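Quinoline 2-oxidoreductase large subunit (Pseudomonas putida, PDB 1T3Q) binds the molybdopterin cytosine dinucleotide cofactor and its molybdenum centre in a molybdenum hydroxylase that oxidises quinoline at carbon 2. Local coordinates at residues I87-Q92 and Q97-P102; N164-T169 and W331-E336; N363-G368 and V695-F700. One frame throughout, in Å; residues are numbered along the deposited sequence.

In the fold
The three contacts illustrate how the chemistry of an interface follows its place in the fold. Interaction 1 is a partly buried two-stranded hairpin held mainly by backbone hydrogen bonds. Interactions 2 and 3 are buried, and there side chains do most of the work: van der Waals packing, with no hydrogen bond across it, in interaction 2, and in interaction 3 a lysine laid over a tyrosine ring, with a backbone N-H bonded to the tyrosine hydroxyl. Val166 of interaction 2 bonds through its backbone to Gln97 of interaction 1, and Leu334 is touched by Met91, while Val335 packs on Ile367 and Gly368 of interaction 3. Strand 352-360 pairs with 165-170, and the chain beyond it supplies 363-368.

Interaction 1 (I87-Q92 and Q97-P102)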
ATOM      1  N   ILE B  87      -6.345  -8.526  27.387  1.00 19.64           N
ATOM      2  CA  ILE B  87      -5.401  -7.472  27.721  1.00 19.50           C
ATOM      3  C   ILE B  87      -4.982  -7.491  29.185  1.00 17.69           C
ATOM      4  O   ILE B  87      -5.786  -7.198  30.065  1.00 19.30           O
ATOM      5  CB  ILE B  87      -6.007  -6.088  27.403  1.00 18.47           C
ATOM      6  CG1 ILE B  87      -6.439  -6.045  25.932  1.00 19.49           C
ATOM      7  CG2 ILE B  87      -4.995  -4.994  27.702  1.00 16.66           C
ATOM      8  CD1 ILE B  87      -7.158  -4.768  25.538  1.00 21.83           C
ATOM      9  N   VAL B  88      -3.721  -7.839  29.428  1.00 19.32           N
ATOM     10  CA  VAL B  88      -3.171  -7.881  30.779  1.00 18.54           C
ATOM     11  C   VAL B  88      -2.620  -6.497  31.111  1.00 18.81           C
ATOM     12  O   VAL B  88      -1.736  -5.995  30.421  1.00 19.94           O
ATOM     13  CB  VAL B  88      -2.025  -8.909  30.879  1.00 20.53           C
ATOM     14  CG1 VAL B  88      -1.513  -8.992  32.316  1.00 21.57           C
ATOM     15  CG2 VAL B  88      -2.513 -10.267  30.408  1.00 20.92           C
ATOM     16  N   ALA B  89      -3.148  -5.881  32.161  1.00 18.81           N
ATOM     17  CA  ALA B  89      -2.711  -4.548  32.552  1.00 21.09           C
ATOM     18  C   ALA B  89      -2.271  -4.512  34.004  1.00 22.19           C
ATOM     19  O   ALA B  89      -3.048  -4.824  34.907  1.00 24.04           O
ATOM     20  CB  ALA B  89      -3.841  -3.542  32.323  1.00 19.06           C
ATOM     21  N   THR B  90      -1.025  -4.118  34.227  1.00 24.36           N
ATOM     22  CA  THR B  90      -0.496  -4.044  35.581  1.00 25.63           C
ATOM     23  C   THR B  90       0.469  -2.876  35.736  1.00 25.18           C
ATOM     24  O   THR B  90       0.839  -2.226  34.757  1.00 22.92           O
ATOM     25  CB  THR B  90       0.225  -5.352  35.961  1.00 26.82           C
ATOM     26  OG1 THR B  90       0.538  -5.333  37.362  1.00 32.42           O
ATOM     27  CG2 THR B  90       1.503  -5.513  35.146  1.00 27.73           C
ATOM     28  N   MET B  91       0.868  -2.620  36.977  1.00 24.32           N
ATOM     29  CA  MET B  91       1.783  -1.536  37.303  1.00 26.42           C
ATOM     30  C   MET B  91       2.719  -1.978  38.420  1.00 26.17           C
ATOM     31  O   MET B  91       2.326  -2.758  39.289  1.00 25.66           O
ATOM     32  CB  MET B  91       1.001  -0.304  37.775  1.00 27.07           C
ATOM     33  CG  MET B  91       0.402   0.552  36.673  1.00 31.48           C
ATOM     34  SD  MET B  91       1.621   1.624  35.882  1.00 35.19           S
ATOM     35  CE  MET B  91       0.939   1.729  34.232  1.00 35.43           C
ATOM     36  N   GLN B  92       3.945  -1.465  38.394  1.00 25.93           N
ATOM     37  CA  GLN B  92       4.945  -1.779  39.407  1.00 25.81           C
ATOM     38  C   GLN B  92       4.661  -0.871  40.602  1.00 24.65           C
ATOM     39  O   GLN B  92       5.474  -0.020  40.963  1.00 24.53           O
ATOM     40  CB  GLN B  92       6.351  -1.505  38.859  1.00 26.99           C
ATOM     41  N   GLN B  97      -3.731  -3.976  41.846  1.00 22.30           N
ATOM     42  CA  GLN B  97      -4.402  -5.185  41.391  1.00 21.91           C
ATOM     43  C   GLN B  97      -4.432  -5.282  39.870  1.00 22.06           C
ATOM     44  O   GLN B  97      -5.083  -4.487  39.193  1.00 20.96           O
ATOM     45  CB  GLN B  97      -5.833  -5.246  41.930  1.00 23.24           C
ATOM     46  CG  GLN B  97      -5.934  -5.506  43.426  1.00 24.23           C
ATOM     47  CD  GLN B  97      -7.303  -6.020  43.815  1.00 24.89           C
ATOM     48  OE1 GLN B  97      -8.181  -5.255  44.222  1.00 28.75           O
ATOM     49  NE2 GLN B  97      -7.500  -7.324  43.669  1.00 22.91           N
ATOM     50  N   THR B  98      -3.721  -6.270  39.342  1.00 21.43           N
ATOM     51  CA  THR B  98      -3.664  -6.498  37.907  1.00 23.21           C
ATOM     52  C   THR B  98      -5.032  -6.929  37.403  1.00 22.86           C
ATOM     53  O   THR B  98      -5.791  -7.568  38.124  1.00 23.08           O
ATOM     54  CB  THR B  98      -2.668  -7.627  37.563  1.00 21.98           C
ATOM     55  OG1 THR B  98      -1.338  -7.204  37.872  1.00 23.75           O
ATOM     56  CG2 THR B  98      -2.759  -7.999  36.095  1.00 24.11           C
ATOM     57  N   THR B  99      -5.359  -6.558  36.172  1.00 22.75           N
ATOM     58  CA  THR B  99      -6.618  -6.986  35.588  1.00 21.53           C
ATOM     59  C   THR B  99      -6.297  -7.558  34.223  1.00 21.72           C
ATOM     60  O   THR B  99      -5.304  -7.188  33.599  1.00 22.21           O
ATOM     61  CB  THR B  99      -7.641  -5.831  35.413  1.00 23.20           C
ATOM     62  OG1 THR B  99      -7.077  -4.799  34.595  1.00 21.01           O
ATOM     63  CG2 THR B  99      -8.051  -5.260  36.767  1.00 22.67           C
ATOM     64  N   ILE B 100      -7.120  -8.499  33.786  1.00 21.06           N
ATOM     65  CA  ILE B 100      -6.964  -9.103  32.478  1.00 21.66           C
ATOM     66  C   ILE B 100      -8.330  -8.892  31.848  1.00 21.69           C
ATOM     67  O   ILE B 100      -9.312  -9.484  32.284  1.00 19.90           O
ATOM     68  CB  ILE B 100      -6.666 -10.616  32.577  1.00 22.02           C
ATOM     69  CG1 ILE B 100      -5.364 -10.836  33.351  1.00 23.34           C
ATOM     70  CG2 ILE B 100      -6.568 -11.216  31.183  1.00 21.95           C
ATOM     71  CD1 ILE B 100      -4.922 -12.296  33.428  1.00 24.93           C
ATOM     72  N   GLN B 101      -8.408  -8.009  30.860  1.00 21.68           N
ATOM     73  CA  GLN B 101      -9.689  -7.756  30.224  1.00 21.17           C
ATOM     74  C   GLN B 101      -9.871  -8.676  29.038  1.00 19.74           C
ATOM     75  O   GLN B 101      -9.089  -8.645  28.086  1.00 19.99           O
ATOM     76  CB  GLN B 101      -9.798  -6.298  29.763  1.00 22.50           C
ATOM     77  CG  GLN B 101     -11.081  -6.016  28.992  1.00 22.48           C
ATOM     78  CD  GLN B 101     -11.224  -4.564  28.570  1.00 25.07           C
ATOM     79  OE1 GLN B 101     -10.322  -3.748  28.778  1.00 24.87           O
ATOM     80  NE2 GLN B 101     -12.361  -4.236  27.967  1.00 21.21           N
ATOM     81  N   PRO B 102     -10.911  -9.521  29.077  1.00 19.51           N
ATOM     82  CA  PRO B 102     -11.124 -10.422  27.950  1.00 18.65           C
ATOM     83  C   PRO B 102     -11.576  -9.599  26.744  1.00 20.31           C
ATOM     84  O   PRO B 102     -12.266  -8.588  26.900  1.00 21.58           O
ATOM     85  CB  PRO B 102     -12.203 -11.362  28.469  1.00 18.75           C
ATOM     86  CG  PRO B 102     -13.049 -10.451  29.316  1.00 18.77           C
ATOM     87  CD  PRO B 102     -12.001  -9.630  30.067  1.00 18.50           C
TER
HETATM   88  O   HOH W   1      -7.060  -5.181  32.005  1.00 20.15           O
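Ile87 and Ala89 pair with Gln101 and Thr99 across two short antiparallel strands, whose axes approach to 4.6 Å at 159°. Both are hydrogen-bonded pairs, so each contributes two backbone bonds. The straightest runs from Ala89 N to Thr99 O (2.9 Å, 176° at the hydrogen), and the longest is its return partner, Thr99 N to Ala89 O at 3.2 Å. Val88 and Ile100 form the non-hydrogen-bonded pair between them. Their side chains lie alongside one another on one face of the hairpin, pointing the same way, with Val88 CG2 4.1 Å from Ile100 CG1.

Beyond the strands, a pair of threonines extends the contact. Thr90 holds OG1 anti to its own amide nitrogen (chi1 -171°), which brings it to 2.7 Å from Thr98 OG1, a hydroxyl-to-hydroxyl hydrogen bond. The methyl of Thr98 meanwhile reaches back, CG2 lying 3.4 Å from Ala89 O.

On the other face Ile87, Ala89, Thr99 and Gln101 are buried. Ile87 is covered by Phe236 of helix 226-237 and by Pro263 and Leu266 of helix 263-275. Thr99 OG1 is hydrogen-bonded to Asn327 N and, at 2.6 Å, to a water that also lies 3.1 Å from Ile87 O and may share its protons among several acceptors.

This is a beta hairpin in the a/b hammerhead region, and its chemistry divides cleanly: backbone bonds set the register, the exposed end is closed by paired hydroxyls, and the one threonine hydroxyl on the buried face has both a protein partner and a water to satisfy it.

Interaction 2 (N164-T169 and W331-E336); sequences NVVSRT and WTQLVE. With SO4 (sulfate ion), chain K.
Val166 and Gln333 meet at about a right angle, the branched valine pressing against the amide end of the glutamine. The Gln333 chain is extended beyond CG, which carries the amide out to the strand and sets its CD 3.8 Å from Val166 CG2. One residue on, a methyl does the touching: Leu334 CD2 sits 3.4 Å from Ser167 OG. No hydrogen bond crosses here, so the two segments meet by van der Waals contact. An alanine here in place of Gln333 would probably open a gap beside the methyls of Val166 and loosen the loop against the strand. The loop's own form is fixed locally by an ST turn, in which Leu334 N donates to Thr332 OG1 (3.2 Å, 165° at the hydrogen).

The solvent side is much looser. Arg168 points away from the loop and stretches out to a sulfate ion, probably from the crystallisation liquor. Its NH1 donates to sulfate O4 at 3.2 Å through a bent bond (137°), while the very close approach of NH2 to the ion is doubtful as modelled. On the protein side its NE makes a salt bridge with Glu356.

Both segments belong to the molybdopterin cofactor-binding region, with the Leu334 side chain about 13 Å from the bound molybdenum ion. Val166 and Ser167 both face Ala359, a classic beta bulge in the pairing of strand 165-170 with strand 352-360. Glu336 occupies the N-cap position of helix 337-342, and the loop leading into this helix thus lies against the bulged part of strand 165-170.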
ATOM      1  N   ASN B 164     -12.965  -4.127  45.589  1.00 24.69           N
ATOM      2  CA  ASN B 164     -13.042  -3.149  44.509  1.00 23.95           C
ATOM      3  C   ASN B 164     -11.909  -2.134  44.468  1.00 23.74           C
ATOM      4  O   ASN B 164     -11.828  -1.339  43.533  1.00 23.79           O
ATOM      5  CB  ASN B 164     -14.381  -2.414  44.567  1.00 21.89           C
ATOM      6  CG  ASN B 164     -15.561  -3.342  44.378  1.00 22.30           C
ATOM      7  OD1 ASN B 164     -15.567  -4.175  43.470  1.00 23.59           O
ATOM      8  ND2 ASN B 164     -16.572  -3.198  45.227  1.00 21.89           N
ATOM      9  N   VAL B 165     -11.035  -2.143  45.471  1.00 21.82           N
ATOM     10  CA  VAL B 165      -9.930  -1.197  45.474  1.00 21.77           C
ATOM     11  C   VAL B 165      -8.786  -1.709  44.605  1.00 22.83           C
ATOM     12  O   VAL B 165      -8.016  -2.583  45.012  1.00 22.77           O
ATOM     13  CB  VAL B 165      -9.419  -0.925  46.903  1.00 21.46           C
ATOM     14  CG1 VAL B 165      -8.270   0.086  46.860  1.00 21.43           C
ATOM     15  CG2 VAL B 165     -10.564  -0.385  47.764  1.00 22.44           C
ATOM     16  N   VAL B 166      -8.688  -1.167  43.397  1.00 20.92           N
ATOM     17  CA  VAL B 166      -7.645  -1.559  42.457  1.00 21.67           C
ATOM     18  C   VAL B 166      -6.278  -1.059  42.914  1.00 21.11           C
ATOM     19  O   VAL B 166      -5.271  -1.751  42.758  1.00 22.29           O
ATOM     20  CB  VAL B 166      -7.950  -1.010  41.041  1.00 20.37           C
ATOM     21  CG1 VAL B 166      -6.755  -1.216  40.123  1.00 20.66           C
ATOM     22  CG2 VAL B 166      -9.177  -1.716  40.479  1.00 22.06           C
ATOM     23  N   SER B 167      -6.240   0.141  43.476  1.00 21.56           N
ATOM     24  CA  SER B 167      -4.978   0.695  43.953  1.00 22.41           C
ATOM     25  C   SER B 167      -5.203   1.752  45.011  1.00 22.46           C
ATOM     26  O   SER B 167      -6.162   2.524  44.952  1.00 22.25           O
ATOM     27  CB  SER B 167      -4.170   1.291  42.797  1.00 22.12           C
ATOM     28  OG  SER B 167      -2.928   1.803  43.262  1.00 23.04           O
ATOM     29  N   ARG B 168      -4.296   1.786  45.979  1.00 23.78           N
ATOM     30  CA  ARG B 168      -4.381   2.724  47.082  1.00 25.69           C
ATOM     31  C   ARG B 168      -2.964   3.121  47.464  1.00 26.48           C
ATOM     32  O   ARG B 168      -2.176   2.287  47.910  1.00 25.62           O
ATOM     33  CB  ARG B 168      -5.074   2.038  48.254  1.00 28.40           C
ATOM     34  CG  ARG B 168      -5.371   2.919  49.429  1.00 32.11           C
ATOM     35  CD  ARG B 168      -6.337   2.196  50.345  1.00 34.22           C
ATOM     36  NE  ARG B 168      -7.182   3.142  51.052  1.00 36.48           N
ATOM     37  CZ  ARG B 168      -8.451   2.915  51.356  1.00 38.82           C
ATOM     38  NH1 ARG B 168      -9.029   1.767  51.016  1.00 38.67           N
ATOM     39  NH2 ARG B 168      -9.142   3.842  51.992  1.00 41.37           N
ATOM     40  N   THR B 169      -2.643   4.395  47.287  1.00 25.62           N
ATOM     41  CA  THR B 169      -1.309   4.877  47.594  1.00 26.74           C
ATOM     42  C   THR B 169      -1.337   6.227  48.286  1.00 26.90           C
ATOM     43  O   THR B 169      -2.230   7.041  48.064  1.00 25.58           O
ATOM     44  CB  THR B 169      -0.459   5.015  46.303  1.00 27.22           C
ATOM     45  OG1 THR B 169      -0.489   3.783  45.571  1.00 28.89           O
ATOM     46  CG2 THR B 169       0.982   5.352  46.648  1.00 26.76           C
ATOM     47  N   TRP B 331      -2.063   2.811  30.609  1.00 19.60           N
ATOM     48  CA  TRP B 331      -2.108   3.727  31.750  1.00 19.55           C
ATOM     49  C   TRP B 331      -2.733   3.210  33.040  1.00 19.85           C
ATOM     50  O   TRP B 331      -2.332   3.628  34.128  1.00 18.97           O
ATOM     51  CB  TRP B 331      -2.811   5.025  31.336  1.00 19.81           C
ATOM     52  CG  TRP B 331      -2.427   5.457  29.953  1.00 23.09           C
ATOM     53  CD1 TRP B 331      -3.254   5.569  28.871  1.00 22.74           C
ATOM     54  CD2 TRP B 331      -1.106   5.740  29.478  1.00 23.73           C
ATOM     55  NE1 TRP B 331      -2.530   5.895  27.752  1.00 22.13           N
ATOM     56  CE2 TRP B 331      -1.209   6.007  28.093  1.00 24.16           C
ATOM     57  CE3 TRP B 331       0.157   5.790  30.085  1.00 26.60           C
ATOM     58  CZ2 TRP B 331      -0.097   6.317  27.303  1.00 25.22           C
ATOM     59  CZ3 TRP B 331       1.266   6.098  29.300  1.00 26.87           C
ATOM     60  CH2 TRP B 331       1.129   6.357  27.921  1.00 26.94           C
ATOM     61  N   THR B 332      -3.708   2.311  32.908  1.00 18.23           N
ATOM     62  CA  THR B 332      -4.437   1.728  34.037  1.00 17.80           C
ATOM     63  C   THR B 332      -5.245   2.787  34.771  1.00 19.31           C
ATOM     64  O   THR B 332      -5.286   3.950  34.362  1.00 18.70           O
ATOM     65  CB  THR B 332      -3.494   1.005  35.055  1.00 17.50           C
ATOM     66  OG1 THR B 332      -2.818   1.966  35.879  1.00 17.44           O
ATOM     67  CG2 THR B 332      -2.457   0.170  34.312  1.00 18.09           C
ATOM     68  N   GLN B 333      -5.896   2.384  35.855  1.00 16.90           N
ATOM     69  CA  GLN B 333      -6.702   3.310  36.628  1.00 17.05           C
ATOM     70  C   GLN B 333      -5.852   4.355  37.354  1.00 17.18           C
ATOM     71  O   GLN B 333      -6.384   5.309  37.918  1.00 18.39           O
ATOM     72  CB  GLN B 333      -7.578   2.532  37.617  1.00 15.28           C
ATOM     73  CG  GLN B 333      -8.564   1.609  36.899  1.00 18.44           C
ATOM     74  CD  GLN B 333      -9.545   0.917  37.825  1.00 19.79           C
ATOM     75  OE1 GLN B 333     -10.389   0.138  37.374  1.00 23.81           O
ATOM     76  NE2 GLN B 333      -9.443   1.190  39.114  1.00 17.55           N
ATOM     77  N   LEU B 334      -4.533   4.184  37.318  1.00 16.92           N
ATOM     78  CA  LEU B 334      -3.637   5.135  37.975  1.00 17.77           C
ATOM     79  C   LEU B 334      -3.539   6.420  37.155  1.00 17.73           C
ATOM     80  O   LEU B 334      -2.959   7.410  37.603  1.00 16.98           O
ATOM     81  CB  LEU B 334      -2.239   4.533  38.143  1.00 17.97           C
ATOM     82  CG  LEU B 334      -2.122   3.231  38.942  1.00 20.29           C
ATOM     83  CD1 LEU B 334      -0.647   2.945  39.220  1.00 20.29           C
ATOM     84  CD2 LEU B 334      -2.894   3.356  40.252  1.00 19.68           C
ATOM     85  N   VAL B 335      -4.134   6.397  35.965  1.00 17.14           N
ATOM     86  CA  VAL B 335      -4.098   7.542  35.060  1.00 16.96           C
ATOM     87  C   VAL B 335      -4.775   8.793  35.632  1.00 17.63           C
ATOM     88  O   VAL B 335      -4.477   9.915  35.216  1.00 18.72           O
ATOM     89  CB  VAL B 335      -4.731   7.166  33.685  1.00 17.58           C
ATOM     90  CG1 VAL B 335      -6.234   7.062  33.804  1.00 16.66           C
ATOM     91  CG2 VAL B 335      -4.322   8.176  32.623  1.00 17.36           C
ATOM     92  N   GLU B 336      -5.675   8.613  36.592  1.00 16.58           N
ATOM     93  CA  GLU B 336      -6.351   9.755  37.198  1.00 16.53           C
ATOM     94  C   GLU B 336      -5.768  10.180  38.554  1.00 18.06           C
ATOM     95  O   GLU B 336      -4.773  10.898  38.600  1.00 17.49           O
ATOM     96  CB  GLU B 336      -7.852   9.480  37.320  1.00 17.53           C
ATOM     97  CG  GLU B 336      -8.597   9.599  35.981  1.00 18.39           C
ATOM     98  CD  GLU B 336      -8.743  11.047  35.519  1.00 19.49           C
ATOM     99  OE1 GLU B 336      -8.915  11.278  34.300  1.00 19.86           O
ATOM    100  OE2 GLU B 336      -8.702  11.955  36.374  1.00 18.41           O
TER
HETATM  101  S   SO4 K3101     -11.793   4.097  53.065  1.00 59.62           S
HETATM  102  O1  SO4 K3101     -10.924   4.060  54.259  1.00 60.20           O
HETATM  103  O2  SO4 K3101     -13.170   4.445  53.466  1.00 61.12           O
HETATM  104  O3  SO4 K3101     -11.291   5.113  52.127  1.00 60.55           O
HETATM  105  O4  SO4 K3101     -11.787   2.776  52.408  1.00 59.83           O

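Interaction 3 (N363-G368 and V695-F700)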
ATOM      1  N   ASN B 363     -18.725  -1.108  37.651  1.00 18.89           N
ATOM      2  CA  ASN B 363     -19.206  -1.772  36.452  1.00 18.75           C
ATOM      3  C   ASN B 363     -19.545  -0.755  35.363  1.00 19.04           C
ATOM      4  O   ASN B 363     -20.706  -0.531  35.027  1.00 18.75           O
ATOM      5  CB  ASN B 363     -20.402  -2.663  36.790  1.00 18.85           C
ATOM      6  CG  ASN B 363     -19.992  -3.883  37.601  1.00 18.56           C
ATOM      7  OD1 ASN B 363     -20.342  -4.014  38.773  1.00 18.91           O
ATOM      8  ND2 ASN B 363     -19.227  -4.773  36.981  1.00 14.73           N
ATOM      9  N   LYS B 364     -18.492  -0.143  34.830  1.00 19.98           N
ATOM     10  CA  LYS B 364     -18.592   0.860  33.775  1.00 18.33           C
ATOM     11  C   LYS B 364     -17.415   0.599  32.856  1.00 20.04           C
ATOM     12  O   LYS B 364     -16.541  -0.206  33.181  1.00 19.47           O
ATOM     13  CB  LYS B 364     -18.472   2.260  34.372  1.00 18.57           C
ATOM     14  CG  LYS B 364     -19.515   2.569  35.427  1.00 17.67           C
ATOM     15  CD  LYS B 364     -19.252   3.909  36.096  1.00 19.19           C
ATOM     16  CE  LYS B 364     -20.267   4.158  37.205  1.00 18.77           C
ATOM     17  NZ  LYS B 364     -20.087   5.471  37.861  1.00 18.93           N
ATOM     18  N   CYS B 365     -17.365   1.256  31.704  1.00 20.21           N
ATOM     19  CA  CYS B 365     -16.230   1.003  30.842  1.00 20.96           C
ATOM     20  C   CYS B 365     -15.003   1.542  31.578  1.00 18.81           C
ATOM     21  O   CYS B 365     -15.102   2.460  32.400  1.00 16.44           O
ATOM     22  CB  CYS B 365     -16.398   1.687  29.485  1.00 26.49           C
ATOM     23  SG  CYS B 365     -16.079   3.428  29.524  1.00 38.07           S
ATOM     24  N   PRO B 366     -13.835   0.950  31.322  1.00 18.40           N
ATOM     25  CA  PRO B 366     -12.628   1.421  32.000  1.00 19.53           C
ATOM     26  C   PRO B 366     -12.318   2.898  31.820  1.00 19.83           C
ATOM     27  O   PRO B 366     -12.548   3.479  30.755  1.00 18.99           O
ATOM     28  CB  PRO B 366     -11.524   0.513  31.443  1.00 19.86           C
ATOM     29  CG  PRO B 366     -12.124  -0.117  30.220  1.00 22.33           C
ATOM     30  CD  PRO B 366     -13.567  -0.267  30.542  1.00 18.76           C
ATOM     31  N   ILE B 367     -11.822   3.503  32.889  1.00 19.04           N
ATOM     32  CA  ILE B 367     -11.432   4.899  32.851  1.00 18.58           C
ATOM     33  C   ILE B 367     -10.144   4.882  32.039  1.00 17.79           C
ATOM     34  O   ILE B 367      -9.421   3.888  32.039  1.00 17.43           O
ATOM     35  CB  ILE B 367     -11.174   5.443  34.279  1.00 19.03           C
ATOM     36  CG1 ILE B 367     -11.361   6.960  34.297  1.00 18.89           C
ATOM     37  CG2 ILE B 367      -9.780   5.063  34.754  1.00 20.53           C
ATOM     38  CD1 ILE B 367     -12.805   7.396  34.101  1.00 20.71           C
ATOM     39  N   GLY B 368      -9.858   5.968  31.332  1.00 18.12           N
ATOM     40  CA  GLY B 368      -8.660   6.000  30.522  1.00 14.45           C
ATOM     41  C   GLY B 368      -8.097   7.399  30.382  1.00 14.06           C
ATOM     42  O   GLY B 368      -8.635   8.355  30.943  1.00 15.31           O
ATOM     43  N   VAL B 695     -20.556  12.230  30.573  1.00 18.63           N
ATOM     44  CA  VAL B 695     -20.968  10.891  30.183  1.00 20.03           C
ATOM     45  C   VAL B 695     -21.686  10.451  31.453  1.00 21.58           C
ATOM     46  O   VAL B 695     -21.102  10.473  32.539  1.00 21.71           O
ATOM     47  CB  VAL B 695     -19.750   9.984  29.911  1.00 20.92           C
ATOM     48  CG1 VAL B 695     -20.167   8.514  29.921  1.00 23.74           C
ATOM     49  CG2 VAL B 695     -19.135  10.343  28.559  1.00 20.63           C
ATOM     50  N   ILE B 696     -22.951  10.068  31.329  1.00 19.79           N
ATOM     51  CA  ILE B 696     -23.720   9.703  32.508  1.00 21.00           C
ATOM     52  C   ILE B 696     -24.199   8.261  32.608  1.00 21.57           C
ATOM     53  O   ILE B 696     -24.816   7.729  31.683  1.00 20.44           O
ATOM     54  CB  ILE B 696     -24.963  10.613  32.644  1.00 20.61           C
ATOM     55  CG1 ILE B 696     -24.541  12.085  32.640  1.00 22.39           C
ATOM     56  CG2 ILE B 696     -25.726  10.284  33.929  1.00 19.97           C
ATOM     57  CD1 ILE B 696     -25.698  13.053  32.637  1.00 23.10           C
ATOM     58  N   TYR B 697     -23.907   7.643  33.749  1.00 22.58           N
ATOM     59  CA  TYR B 697     -24.360   6.286  34.046  1.00 23.02           C
ATOM     60  C   TYR B 697     -25.426   6.481  35.123  1.00 23.59           C
ATOM     61  O   TYR B 697     -25.204   7.222  36.081  1.00 23.42           O
ATOM     62  CB  TYR B 697     -23.227   5.422  34.619  1.00 21.93           C
ATOM     63  CG  TYR B 697     -22.265   4.850  33.598  1.00 21.48           C
ATOM     64  CD1 TYR B 697     -21.075   5.509  33.283  1.00 20.60           C
ATOM     65  CD2 TYR B 697     -22.525   3.629  32.978  1.00 20.67           C
ATOM     66  CE1 TYR B 697     -20.164   4.960  32.381  1.00 20.67           C
ATOM     67  CE2 TYR B 697     -21.623   3.072  32.071  1.00 22.03           C
ATOM     68  CZ  TYR B 697     -20.444   3.742  31.778  1.00 19.37           C
ATOM     69  OH  TYR B 697     -19.554   3.194  30.885  1.00 18.47           O
ATOM     70  N   ASP B 698     -26.582   5.837  34.977  1.00 23.76           N
ATOM     71  CA  ASP B 698     -27.632   6.001  35.973  1.00 25.32           C
ATOM     72  C   ASP B 698     -27.431   5.065  37.150  1.00 25.31           C
ATOM     73  O   ASP B 698     -26.444   4.343  37.214  1.00 23.62           O
ATOM     74  CB  ASP B 698     -29.025   5.784  35.366  1.00 26.79           C
ATOM     75  CG  ASP B 698     -29.235   4.377  34.841  1.00 26.81           C
ATOM     76  OD1 ASP B 698     -28.553   3.437  35.306  1.00 27.82           O
ATOM     77  OD2 ASP B 698     -30.108   4.208  33.964  1.00 29.55           O
ATOM     78  N   ASP B 699     -28.379   5.084  38.078  1.00 27.05           N
ATOM     79  CA  ASP B 699     -28.300   4.254  39.277  1.00 30.80           C
ATOM     80  C   ASP B 699     -28.273   2.747  39.027  1.00 30.57           C
ATOM     81  O   ASP B 699     -28.043   1.971  39.954  1.00 31.70           O
ATOM     82  CB  ASP B 699     -29.460   4.599  40.217  1.00 33.25           C
ATOM     83  CG  ASP B 699     -29.337   5.993  40.804  1.00 36.25           C
ATOM     84  OD1 ASP B 699     -30.324   6.484  41.390  1.00 38.35           O
ATOM     85  OD2 ASP B 699     -28.251   6.595  40.685  1.00 38.67           O
ATOM     86  N   PHE B 700     -28.502   2.324  37.789  1.00 30.29           N
ATOM     87  CA  PHE B 700     -28.492   0.898  37.486  1.00 31.97           C
ATOM     88  C   PHE B 700     -27.305   0.488  36.627  1.00 30.12           C
ATOM     89  O   PHE B 700     -27.146  -0.686  36.292  1.00 30.52           O
ATOM     90  CB  PHE B 700     -29.797   0.496  36.800  1.00 35.04           C
ATOM     91  CG  PHE B 700     -31.020   0.875  37.576  1.00 40.10           C
ATOM     92  CD1 PHE B 700     -31.574   2.146  37.448  1.00 41.38           C
ATOM     93  CD2 PHE B 700     -31.592  -0.019  38.475  1.00 41.20           C
ATOM     94  CE1 PHE B 700     -32.677   2.523  38.207  1.00 43.07           C
ATOM     95  CE2 PHE B 700     -32.696   0.349  39.239  1.00 42.85           C
ATOM     96  CZ  PHE B 700     -33.239   1.623  39.103  1.00 43.48           C
TER
HETATM   97  O   HOH W   2     -23.225   6.737  38.090  1.00 44.00           O
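Lys364 NZ, at the end of a chain laid across the ring of Tyr697, is gripped by several groups: a salt bridge to Asp322, a weak hydrogen bond to Thr145 O and another weak one, at 3.4 Å, to a water. That water donates to Tyr697 O at 2.9 Å, so it links the two residues a second time. The motif is a CH-pi contact between a lysine chain and a tyrosine, joining two loops: one follows strand 352-360, the other follows helix 672-692. The loops come from two different molybdopterin cofactor-binding regions of the chain.

The contact is nearly centred. Lys364 CG stands 3.7 Å from the ring centroid and 2° off the ring normal, with CB over the hydroxyl end, 3.6 Å from CZ of Tyr697, and CD nearer the other end, 3.7 Å from CD1. All the torsions past CG are near 180°, and this straight chain keeps CB, CG and CD over one face of the ring, with CE passing beyond the rim toward Tyr697 CB, while its charge runs on to Asp322. The ring thus covers the apolar part of a buried lysine, and the acid would be expected to favour its protonated form.

Beside this CH-pi packing, the neighbouring Ile696 packs on Ile257 of the medium subunit. The tyrosine is fixed at its hydroxyl as well: Cys365 N points its hydrogen almost exactly at Tyr697 OH (3.0 Å, 179°), with the sulfur, Cys365 SG, lying 3.7 Å from the same oxygen.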